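Local coordinates for uric acid degradation bifunctional protein PucL (Bacillus subtilis, PDB 6A4M) that probably oxidises urate with molecular oxygen to 5-hydroxyisourate, as the urate oxidase part of a bifunctional enzyme of uric acid degradation, at residues Val8-Thr13 with Arg74-Tyr79; Lys16-Val21 with Glu80-Glu85; Trp202-Thr207 with Pro256-Val261; Asp271-Glu276 with Val284-Arg289. All blocks are in the same frame, centred on the assembly; numbering follows the deposited sequence.

Contact 1. Residues Val8-Thr13 with Arg74-Tyr79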
# COMPACT_ATOMS: atom_id res chain seq x y z
N VAL A 8 -10.23 14.20 -2.99
CA VAL A 8 -9.42 15.32 -2.55
C VAL A 8 -7.96 14.99 -2.87
O VAL A 8 -7.26 14.36 -2.07
CB VAL A 8 -9.61 15.63 -1.05
CG1 VAL A 8 -8.76 16.82 -0.63
CG2 VAL A 8 -11.09 15.89 -0.76
N PHE A 9 -7.53 15.38 -4.07
CA PHE A 9 -6.15 15.23 -4.50
C PHE A 9 -5.28 16.26 -3.80
O PHE A 9 -5.65 17.43 -3.70
CB PHE A 9 -6.00 15.43 -6.02
CG PHE A 9 -6.48 14.27 -6.84
CD1 PHE A 9 -7.84 14.06 -7.06
CD2 PHE A 9 -5.56 13.40 -7.43
CE1 PHE A 9 -8.28 12.99 -7.84
CE2 PHE A 9 -6.00 12.33 -8.22
CZ PHE A 9 -7.36 12.13 -8.42
N ALA A 10 -4.12 15.81 -3.31
CA ALA A 10 -3.15 16.69 -2.69
C ALA A 10 -1.74 16.21 -3.04
O ALA A 10 -1.41 15.06 -2.76
CB ALA A 10 -3.35 16.73 -1.19
N TYR A 11 -0.95 17.08 -3.66
CA TYR A 11 0.45 16.79 -3.98
C TYR A 11 1.36 17.66 -3.12
O TYR A 11 1.15 18.87 -3.03
CB TYR A 11 0.73 17.07 -5.46
CG TYR A 11 -0.16 16.28 -6.40
CD1 TYR A 11 0.15 14.96 -6.72
CD2 TYR A 11 -1.30 16.85 -6.96
CE1 TYR A 11 -0.66 14.22 -7.58
CE2 TYR A 11 -2.11 16.12 -7.82
CZ TYR A 11 -1.79 14.81 -8.12
OH TYR A 11 -2.59 14.08 -8.97
N ARG A 12 2.36 17.05 -2.50
CA ARG A 12 3.33 17.76 -1.65
C ARG A 12 4.74 17.54 -2.20
O ARG A 12 5.18 16.40 -2.32
CB ARG A 12 3.22 17.25 -0.21
CG ARG A 12 4.29 17.71 0.78
CD ARG A 12 4.21 19.19 1.10
NE ARG A 12 5.44 19.63 1.78
CZ ARG A 12 5.71 19.49 3.08
NH1 ARG A 12 4.85 18.93 3.93
NH2 ARG A 12 6.87 19.94 3.55
N THR A 13 5.43 18.64 -2.53
CA THR A 13 6.86 18.58 -2.83
C THR A 13 7.68 18.71 -1.54
O THR A 13 7.25 19.36 -0.59
CB THR A 13 7.29 19.69 -3.82
OG1 THR A 13 6.83 20.97 -3.37
CG2 THR A 13 6.74 19.41 -5.21
N ARG A 74 -4.27 22.13 3.47
CA ARG A 74 -3.34 22.95 4.25
C ARG A 74 -2.62 22.13 5.33
O ARG A 74 -1.46 22.41 5.64
CB ARG A 74 -4.01 24.21 4.81
CG ARG A 74 -4.94 24.01 5.99
CD ARG A 74 -5.59 25.33 6.40
NE ARG A 74 -6.82 25.09 7.16
CZ ARG A 74 -8.07 25.29 6.73
NH1 ARG A 74 -8.33 25.76 5.50
NH2 ARG A 74 -9.09 25.03 7.54
N HIS A 75 -3.28 21.12 5.88
CA HIS A 75 -2.63 20.20 6.82
C HIS A 75 -1.54 19.33 6.18
O HIS A 75 -0.59 18.95 6.85
CB HIS A 75 -3.64 19.35 7.59
CG HIS A 75 -4.26 20.06 8.75
ND1 HIS A 75 -5.23 21.03 8.59
CD2 HIS A 75 -4.01 19.99 10.07
CE1 HIS A 75 -5.56 21.50 9.78
NE2 HIS A 75 -4.84 20.88 10.70
N LEU A 76 -1.66 19.02 4.88
CA LEU A 76 -0.55 18.39 4.16
C LEU A 76 0.67 19.33 4.08
O LEU A 76 1.81 18.86 4.08
CB LEU A 76 -0.97 17.94 2.75
CG LEU A 76 0.08 17.15 1.94
CD1 LEU A 76 0.50 15.87 2.64
CD2 LEU A 76 -0.45 16.84 0.56
N ALA A 77 0.43 20.64 4.01
CA ALA A 77 1.50 21.64 4.04
C ALA A 77 2.19 21.74 5.41
O ALA A 77 3.42 21.82 5.47
CB ALA A 77 0.97 23.01 3.62
N SER A 78 1.42 21.73 6.50
CA SER A 78 1.98 21.85 7.85
C SER A 78 2.51 20.53 8.44
O SER A 78 3.25 20.56 9.42
CB SER A 78 0.96 22.49 8.80
OG SER A 78 -0.20 21.69 8.91
N TYR A 79 2.12 19.40 7.85
CA TYR A 79 2.53 18.07 8.33
C TYR A 79 4.04 17.85 8.20
O TYR A 79 4.58 17.97 7.10
CB TYR A 79 1.77 16.98 7.55
CG TYR A 79 2.20 15.56 7.83
CD1 TYR A 79 2.05 15.01 9.10
CD2 TYR A 79 2.72 14.75 6.81
CE1 TYR A 79 2.42 13.70 9.36
CE2 TYR A 79 3.10 13.44 7.06
CZ TYR A 79 2.94 12.92 8.33
OH TYR A 79 3.32 11.62 8.58
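The guanidinium of R12 meets three backbone carbonyls at the end of the helix: A77 O lies over one of its faces, while L76 O and Y79 O sit near its edge. All three are approached by NH1. The firmer bond runs from R12 NH1 to L76 O at 3.0 Å, with the acceptor tilted 24° out of the guanidinium plane; Y79 O lies in that plane, but its bond from NH1 is weak at 3.3 Å. NE turns back to its own strand, where R12 NE donates to T13 O at 3.0 Å. The bend at chi2 (68°) swings the chain of R12 up to the carbonyls. A positive group at a helix C-terminus should be favoured by the helix dipole. Deeper in, L76 brings CD2 against A10 CB at 3.4 Å and against R12 CB at 3.8 Å, a small apolar patch beside the polar clasp. Strand and helix run nearly parallel, their local axes 22° apart. Helix 64-78 thus lies on the sheet face that carries A10 and R12, with L76 also touching F87 of helix 84-98, while Y11 points away from the helix and rests on I112 and F114 of strand 104-121.

Contact 2. Residues Lys16-Val21 with Glu80-Glu85; sequences KPLTGV and EGTTTE
T82 is the residue on which K16, P17 and L18 converge, and no hydrogen bond runs directly between the two segments. The first kind of contact is aliphatic carbon against oxygen: T82 CG2 lies 3.2 Å from P17 O, and the same methyl is 3.4 Å from K16 O. With chi1 at 58°, CG2 stands anti to the carbonyl carbon of T82, and OG1 is left to face L18, whose CD1 reaches T82 OG1 at 3.6 Å. K16 CD likewise meets E80 O at 3.6 Å.

The second kind is carbon against carbon. L18 crosses T82 at about a right angle, its CB packing on T82 CB at 4.0 Å. K16 lays its methylene chain across the other segment, CD lying 3.9 Å from T82 CG2, and the extended chain then carries the amino group away.

Polar links come through third parties. N34 ND2 donates to both K16 O and T82 O, tying the two backbones together through one amide. T83 is the N-cap of the next helix, its OG1 bonded to G86 N and also to Y211 O.

Residues 16-21 belong to the loop between strands 3-13 and 36-45, and L18 shares backbone bonding with R32 there; residues 80-85 make the link from helix 64-78 into helix 84-98, with A212 of a later loop touching T82 and T83.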
# COMPACT_ATOMS: atom_id res chain seq x y z
N LYS A 16 9.31 15.59 4.38
CA LYS A 16 10.46 15.07 5.13
C LYS A 16 10.80 13.66 4.66
O LYS A 16 9.91 12.81 4.61
CB LYS A 16 10.17 15.06 6.64
CG LYS A 16 11.41 14.89 7.49
CD LYS A 16 11.07 14.47 8.91
CE LYS A 16 12.32 14.39 9.78
NZ LYS A 16 12.18 13.41 10.89
N PRO A 17 12.08 13.40 4.28
CA PRO A 17 12.44 12.06 3.80
C PRO A 17 12.27 10.96 4.84
O PRO A 17 12.55 11.18 6.02
CB PRO A 17 13.93 12.20 3.43
CG PRO A 17 14.16 13.65 3.24
CD PRO A 17 13.20 14.36 4.15
N LEU A 18 11.80 9.79 4.41
CA LEU A 18 11.76 8.60 5.27
C LEU A 18 13.15 7.95 5.23
O LEU A 18 13.55 7.40 4.20
CB LEU A 18 10.68 7.62 4.80
CG LEU A 18 10.54 6.27 5.52
CD1 LEU A 18 10.36 6.44 7.02
CD2 LEU A 18 9.37 5.49 4.93
N THR A 19 13.87 8.04 6.35
CA THR A 19 15.23 7.50 6.47
C THR A 19 15.36 6.67 7.73
O THR A 19 14.52 6.75 8.63
CB THR A 19 16.27 8.63 6.50
OG1 THR A 19 15.98 9.53 7.57
CG2 THR A 19 16.26 9.41 5.18
N GLY A 20 16.42 5.87 7.80
CA GLY A 20 16.69 5.00 8.95
C GLY A 20 15.73 3.83 9.11
O GLY A 20 15.52 3.36 10.23
N VAL A 21 15.17 3.36 8.00
CA VAL A 21 14.26 2.20 8.01
C VAL A 21 15.03 0.89 8.24
O VAL A 21 16.24 0.83 7.98
CB VAL A 21 13.42 2.08 6.71
CG1 VAL A 21 12.62 3.36 6.48
CG2 VAL A 21 14.27 1.73 5.50
N GLU A 80 4.69 17.51 9.31
CA GLU A 80 6.15 17.37 9.37
C GLU A 80 6.66 15.93 9.49
O GLU A 80 7.83 15.71 9.82
CB GLU A 80 6.70 18.21 10.53
CG GLU A 80 6.23 19.65 10.51
CD GLU A 80 7.00 20.58 11.44
OE1 GLU A 80 8.12 20.23 11.87
OE2 GLU A 80 6.49 21.68 11.72
N GLY A 81 5.79 14.95 9.21
CA GLY A 81 6.16 13.53 9.23
C GLY A 81 6.55 13.02 7.85
O GLY A 81 6.63 13.79 6.89
N THR A 82 6.79 11.71 7.77
CA THR A 82 7.36 11.06 6.57
C THR A 82 6.39 10.16 5.80
O THR A 82 6.73 9.71 4.70
CB THR A 82 8.60 10.22 6.95
OG1 THR A 82 8.24 9.24 7.93
CG2 THR A 82 9.70 11.10 7.52
N THR A 83 5.20 9.90 6.34
CA THR A 83 4.29 8.88 5.81
C THR A 83 2.85 9.35 5.67
O THR A 83 2.38 10.21 6.42
CB THR A 83 4.25 7.65 6.74
OG1 THR A 83 3.79 8.05 8.04
CG2 THR A 83 5.63 7.01 6.86
N THR A 84 2.15 8.74 4.71
CA THR A 84 0.70 8.91 4.55
C THR A 84 -0.07 8.44 5.79
O THR A 84 -1.07 9.05 6.16
CB THR A 84 0.20 8.15 3.30
OG1 THR A 84 0.84 8.70 2.14
CG2 THR A 84 -1.31 8.27 3.12
N GLU A 85 0.39 7.36 6.42
CA GLU A 85 -0.23 6.84 7.65
C GLU A 85 -0.23 7.89 8.77
O GLU A 85 -1.25 8.08 9.45
CB GLU A 85 0.48 5.57 8.13
CG GLU A 85 0.26 4.34 7.25
CD GLU A 85 1.32 4.13 6.17
OE1 GLU A 85 1.88 5.12 5.65
OE2 GLU A 85 1.59 2.95 5.84

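Contact 3. Residues Trp202-Thr207 with Pro256-Val261; sequences WQYENT and PQLTDV
L258 puts one methyl, CD2, against both W202 and Y204, and this is the tightly packed part of the contact. CD2 sits over the face of the Y204 ring, 4.1 Å from the centroid and 11° off the ring normal, a CH-pi contact. The same methyl meets W202 CD1 obliquely at 3.6 Å, and CE1 of Y204 lies at the edge of the indole. In L258, CG stands anti to the carbonyl carbon (chi1 -55°), which brings CD2 to the two rings, while CD1 lies against W202 CB. The backbone bonds alternate in direction: T259 N gives to Q203 O at 3.0 Å and E205 N to Q257 O at 2.9 Å, whereas the bond from Q203 N to D260 O is longer, 3.3 Å.

Here the end of strand 194-204 meets the start of strand 258-267, an antiparallel pair in the large sheet; helices 221-233 and 240-254 lie between them in the chain, as in the tunnelling fold (T-fold) of uricases. L258 touches I251 and L252 of the second helix, W202 touches V224 of the first, and Y204 OH takes a hydrogen bond from V219 N.

The other face is looser. Q203 and D260 cross obliquely there, Q203 CB lying 3.6 Å from D260 OD1. Past the end of strand 194-204, exposed E205 meets T259, where the other segment turns a corner, at about a right angle, with E205 CB 3.6 Å from T259 OG1.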
# COMPACT_ATOMS: atom_id res chain seq x y z
N TRP A 202 -2.30 -5.01 6.10
CA TRP A 202 -1.67 -5.37 7.37
C TRP A 202 -2.06 -4.41 8.50
O TRP A 202 -2.21 -3.20 8.28
CB TRP A 202 -0.15 -5.45 7.23
CG TRP A 202 0.50 -4.20 6.73
CD1 TRP A 202 0.98 -3.17 7.48
CD2 TRP A 202 0.74 -3.85 5.36
NE1 TRP A 202 1.51 -2.19 6.67
CE2 TRP A 202 1.38 -2.58 5.36
CE3 TRP A 202 0.49 -4.47 4.13
CZ2 TRP A 202 1.76 -1.93 4.18
CZ3 TRP A 202 0.87 -3.83 2.96
CH2 TRP A 202 1.50 -2.57 2.99
N GLN A 203 -2.21 -4.96 9.70
CA GLN A 203 -2.53 -4.20 10.90
C GLN A 203 -1.39 -4.32 11.89
O GLN A 203 -0.85 -5.41 12.10
CB GLN A 203 -3.83 -4.71 11.53
CG GLN A 203 -5.06 -4.45 10.68
CD GLN A 203 -6.35 -4.91 11.35
OE1 GLN A 203 -6.50 -6.08 11.69
NE2 GLN A 203 -7.28 -3.98 11.53
N TYR A 204 -1.02 -3.20 12.50
CA TYR A 204 0.04 -3.16 13.50
C TYR A 204 -0.52 -3.52 14.87
O TYR A 204 -1.66 -3.16 15.19
CB TYR A 204 0.67 -1.77 13.59
CG TYR A 204 1.47 -1.34 12.38
CD1 TYR A 204 0.84 -0.81 11.25
CD2 TYR A 204 2.86 -1.41 12.39
CE1 TYR A 204 1.57 -0.39 10.15
CE2 TYR A 204 3.60 -0.99 11.29
CZ TYR A 204 2.96 -0.48 10.18
OH TYR A 204 3.69 -0.06 9.10
N GLU A 205 0.28 -4.21 15.68
CA GLU A 205 -0.03 -4.43 17.10
C GLU A 205 -0.04 -3.07 17.81
O GLU A 205 -0.97 -2.75 18.55
CB GLU A 205 0.99 -5.36 17.75
CG GLU A 205 0.58 -5.91 19.11
CD GLU A 205 1.75 -6.45 19.92
OE1 GLU A 205 2.80 -6.79 19.34
OE2 GLU A 205 1.61 -6.54 21.16
N ASN A 206 1.01 -2.29 17.57
CA ASN A 206 1.17 -0.95 18.12
C ASN A 206 0.91 0.08 17.03
O ASN A 206 1.67 0.19 16.07
CB ASN A 206 2.57 -0.80 18.72
CG ASN A 206 2.74 -1.58 20.02
OD1 ASN A 206 1.83 -1.65 20.84
ND2 ASN A 206 3.92 -2.17 20.20
N THR A 207 -0.17 0.84 17.19
CA THR A 207 -0.69 1.71 16.13
C THR A 207 0.25 2.89 15.79
O THR A 207 0.23 3.40 14.67
CB THR A 207 -2.13 2.18 16.48
OG1 THR A 207 -2.89 2.37 15.28
CG2 THR A 207 -2.15 3.46 17.32
N PRO A 256 7.55 -8.66 13.04
CA PRO A 256 6.83 -9.04 14.27
C PRO A 256 5.90 -7.96 14.87
O PRO A 256 5.03 -8.28 15.68
CB PRO A 256 7.96 -9.42 15.25
CG PRO A 256 9.20 -8.79 14.70
CD PRO A 256 9.02 -8.74 13.21
N GLN A 257 6.11 -6.70 14.47
CA GLN A 257 5.15 -5.59 14.72
C GLN A 257 3.70 -5.92 14.34
O GLN A 257 2.76 -5.47 15.02
CB GLN A 257 5.52 -4.32 13.93
CG GLN A 257 6.97 -3.85 13.98
CD GLN A 257 7.71 -4.07 12.66
OE1 GLN A 257 8.06 -3.12 11.97
NE2 GLN A 257 7.95 -5.32 12.32
N LEU A 258 3.51 -6.66 13.25
CA LEU A 258 2.19 -6.90 12.68
C LEU A 258 1.42 -8.00 13.41
O LEU A 258 2.00 -9.00 13.83
CB LEU A 258 2.30 -7.24 11.19
CG LEU A 258 3.04 -6.23 10.31
CD1 LEU A 258 3.18 -6.74 8.89
CD2 LEU A 258 2.35 -4.87 10.34
N THR A 259 0.11 -7.80 13.55
CA THR A 259 -0.79 -8.78 14.15
C THR A 259 -1.31 -9.77 13.11
O THR A 259 -1.37 -10.97 13.36
CB THR A 259 -1.99 -8.08 14.83
OG1 THR A 259 -1.50 -7.14 15.80
CG2 THR A 259 -2.91 -9.09 15.51
N ASP A 260 -1.71 -9.25 11.95
CA ASP A 260 -2.27 -10.07 10.88
C ASP A 260 -2.09 -9.42 9.51
O ASP A 260 -1.88 -8.20 9.41
CB ASP A 260 -3.76 -10.35 11.13
CG ASP A 260 -4.54 -9.11 11.51
OD1 ASP A 260 -4.63 -8.17 10.69
OD2 ASP A 260 -5.07 -9.06 12.64
N VAL A 261 -2.16 -10.25 8.47
CA VAL A 261 -2.02 -9.82 7.08
C VAL A 261 -3.21 -10.38 6.29
O VAL A 261 -3.40 -11.60 6.27
CB VAL A 261 -0.70 -10.33 6.45
CG1 VAL A 261 -0.44 -9.68 5.10
CG2 VAL A 261 0.47 -10.06 7.39

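Contact 4. Residues Asp271-Glu276 with Val284-Arg289; sequences DTVVEE and VYTEPR
D271 and T286 form a hydrogen-bonded antiparallel pair, with T286 N to D271 O at 2.8 Å, and just after T272 both V273 and V274 give their N-H to V284 O, a classic beta bulge in a hairpin. The bonds from V273 N and V274 N, 3.1 and 3.3 Å to V284 O, come from the same face of that carbonyl plane. The extra residue turns the first strand at V273 and shifts the register by one.

The valines wrap the bulge. V273 spreads its methyls over two partners, CG2 meeting V284 CG1 at 3.6 Å and CG1 meeting T286 CG2. V274 CB meets V284 CB at 4.0 Å on the sheet face that also carries D271 and T286. On the other face T272 and Y285 lie side by side, pointing the same way, with T272 OG1 3.5 Å from Y285 CE2. Y285 also rests on W270 and P193, and the salt bridge from E275 to K283 flanks the turn end of this surface hairpin.

At its open end D271 OD2 lies against CA and CB of P288, and one water donates to D271 OD2 at 2.7 Å and accepts from R289 N at 2.9 Å.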
# COMPACT_ATOMS: atom_id res chain seq x y z
N ASP A 271 -6.10 -18.21 -21.35
CA ASP A 271 -6.49 -19.42 -22.08
C ASP A 271 -5.43 -19.77 -23.12
O ASP A 271 -4.95 -18.89 -23.83
CB ASP A 271 -7.85 -19.22 -22.77
CG ASP A 271 -9.00 -19.12 -21.78
OD1 ASP A 271 -8.88 -19.63 -20.65
OD2 ASP A 271 -10.05 -18.54 -22.15
N THR A 272 -5.08 -21.06 -23.19
CA THR A 272 -4.13 -21.55 -24.18
C THR A 272 -4.81 -21.63 -25.54
O THR A 272 -5.95 -22.08 -25.63
CB THR A 272 -3.58 -22.95 -23.83
OG1 THR A 272 -3.18 -22.99 -22.46
CG2 THR A 272 -2.39 -23.31 -24.71
N VAL A 273 -4.12 -21.19 -26.58
CA VAL A 273 -4.60 -21.33 -27.97
C VAL A 273 -3.69 -22.25 -28.80
O VAL A 273 -4.20 -23.05 -29.58
CB VAL A 273 -4.82 -19.96 -28.66
CG1 VAL A 273 -5.90 -19.17 -27.94
CG2 VAL A 273 -3.55 -19.13 -28.74
N VAL A 274 -2.37 -22.13 -28.62
CA VAL A 274 -1.40 -23.05 -29.23
C VAL A 274 -0.62 -23.76 -28.11
O VAL A 274 0.16 -23.13 -27.40
CB VAL A 274 -0.42 -22.30 -30.17
CG1 VAL A 274 0.55 -23.28 -30.83
CG2 VAL A 274 -1.18 -21.49 -31.22
N GLU A 275 -0.86 -25.06 -27.97
CA GLU A 275 -0.24 -25.86 -26.90
C GLU A 275 1.22 -26.22 -27.20
O GLU A 275 2.04 -26.29 -26.28
CB GLU A 275 -1.06 -27.14 -26.66
CG GLU A 275 -0.77 -27.85 -25.35
CD GLU A 275 -1.32 -27.12 -24.13
OE1 GLU A 275 -2.53 -26.79 -24.13
OE2 GLU A 275 -0.55 -26.89 -23.18
N GLU A 276 1.54 -26.44 -28.48
CA GLU A 276 2.84 -26.98 -28.91
C GLU A 276 3.43 -26.14 -30.05
O GLU A 276 2.77 -25.94 -31.07
CB GLU A 276 2.66 -28.43 -29.39
CG GLU A 276 3.76 -29.37 -28.93
CD GLU A 276 3.60 -29.80 -27.49
OE1 GLU A 276 2.47 -30.17 -27.09
OE2 GLU A 276 4.61 -29.78 -26.75
N VAL A 284 1.46 -20.09 -26.97
CA VAL A 284 0.69 -18.87 -27.19
C VAL A 284 -0.61 -18.95 -26.41
O VAL A 284 -1.28 -19.99 -26.40
CB VAL A 284 0.41 -18.63 -28.69
CG1 VAL A 284 -0.44 -17.37 -28.89
CG2 VAL A 284 1.72 -18.52 -29.46
N TYR A 285 -0.97 -17.84 -25.75
CA TYR A 285 -2.19 -17.72 -24.96
C TYR A 285 -2.99 -16.49 -25.39
O TYR A 285 -2.49 -15.65 -26.13
CB TYR A 285 -1.87 -17.58 -23.47
CG TYR A 285 -0.95 -18.62 -22.91
CD1 TYR A 285 0.43 -18.45 -22.96
CD2 TYR A 285 -1.44 -19.77 -22.29
CE1 TYR A 285 1.30 -19.40 -22.44
CE2 TYR A 285 -0.58 -20.73 -21.76
CZ TYR A 285 0.78 -20.53 -21.84
OH TYR A 285 1.64 -21.46 -21.31
N THR A 286 -4.22 -16.40 -24.90
CA THR A 286 -5.07 -15.22 -25.14
C THR A 286 -5.90 -14.85 -23.91
O THR A 286 -5.94 -15.58 -22.92
CB THR A 286 -5.98 -15.43 -26.37
OG1 THR A 286 -6.57 -14.17 -26.74
CG2 THR A 286 -7.09 -16.45 -26.10
N GLU A 287 -6.55 -13.70 -24.00
CA GLU A 287 -7.34 -13.17 -22.89
C GLU A 287 -8.58 -14.06 -22.70
O GLU A 287 -9.24 -14.40 -23.68
CB GLU A 287 -7.75 -11.72 -23.18
CG GLU A 287 -8.17 -10.92 -21.95
CD GLU A 287 -7.00 -10.44 -21.09
OE1 GLU A 287 -5.85 -10.88 -21.28
OE2 GLU A 287 -7.25 -9.60 -20.20
N PRO A 288 -8.88 -14.44 -21.44
CA PRO A 288 -10.05 -15.27 -21.20
C PRO A 288 -11.34 -14.45 -21.16
O PRO A 288 -11.32 -13.23 -21.34
CB PRO A 288 -9.76 -15.87 -19.82
CG PRO A 288 -8.98 -14.81 -19.12
CD PRO A 288 -8.14 -14.16 -20.19
N ARG A 289 -12.46 -15.14 -20.93
CA ARG A 289 -13.74 -14.48 -20.67
C ARG A 289 -13.67 -13.76 -19.31
O ARG A 289 -12.83 -14.12 -18.47
CB ARG A 289 -14.88 -15.50 -20.69
CG ARG A 289 -15.11 -16.17 -22.03
CD ARG A 289 -16.40 -16.98 -22.04
NE ARG A 289 -16.78 -17.46 -23.37
CZ ARG A 289 -16.27 -18.54 -23.99
NH1 ARG A 289 -15.33 -19.28 -23.41
NH2 ARG A 289 -16.71 -18.87 -25.20
O HOH W 1 -12.17 -17.96 -20.53

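Contacts 1 and 2 adjoin in sequence, their centres 14 Å apart, and they cross along the chain: strand 3-13 meets the end of helix 64-78, and the loop after it meets the linker between helices 64-78 and 84-98. Contact 3 follows, about 27 Å from contact 1 between centres, on the same large antiparallel sheet but with the later pair of helices. The order of two strands, two helices and further strands, met twice, is consistent with the tandem T-fold of uricases. Contact 4 comes last, a separate two-stranded hairpin reached just after strand 258-267; its centre lies about 41 Å from that of contact 3, so it projects well away from the helix-covered sheet.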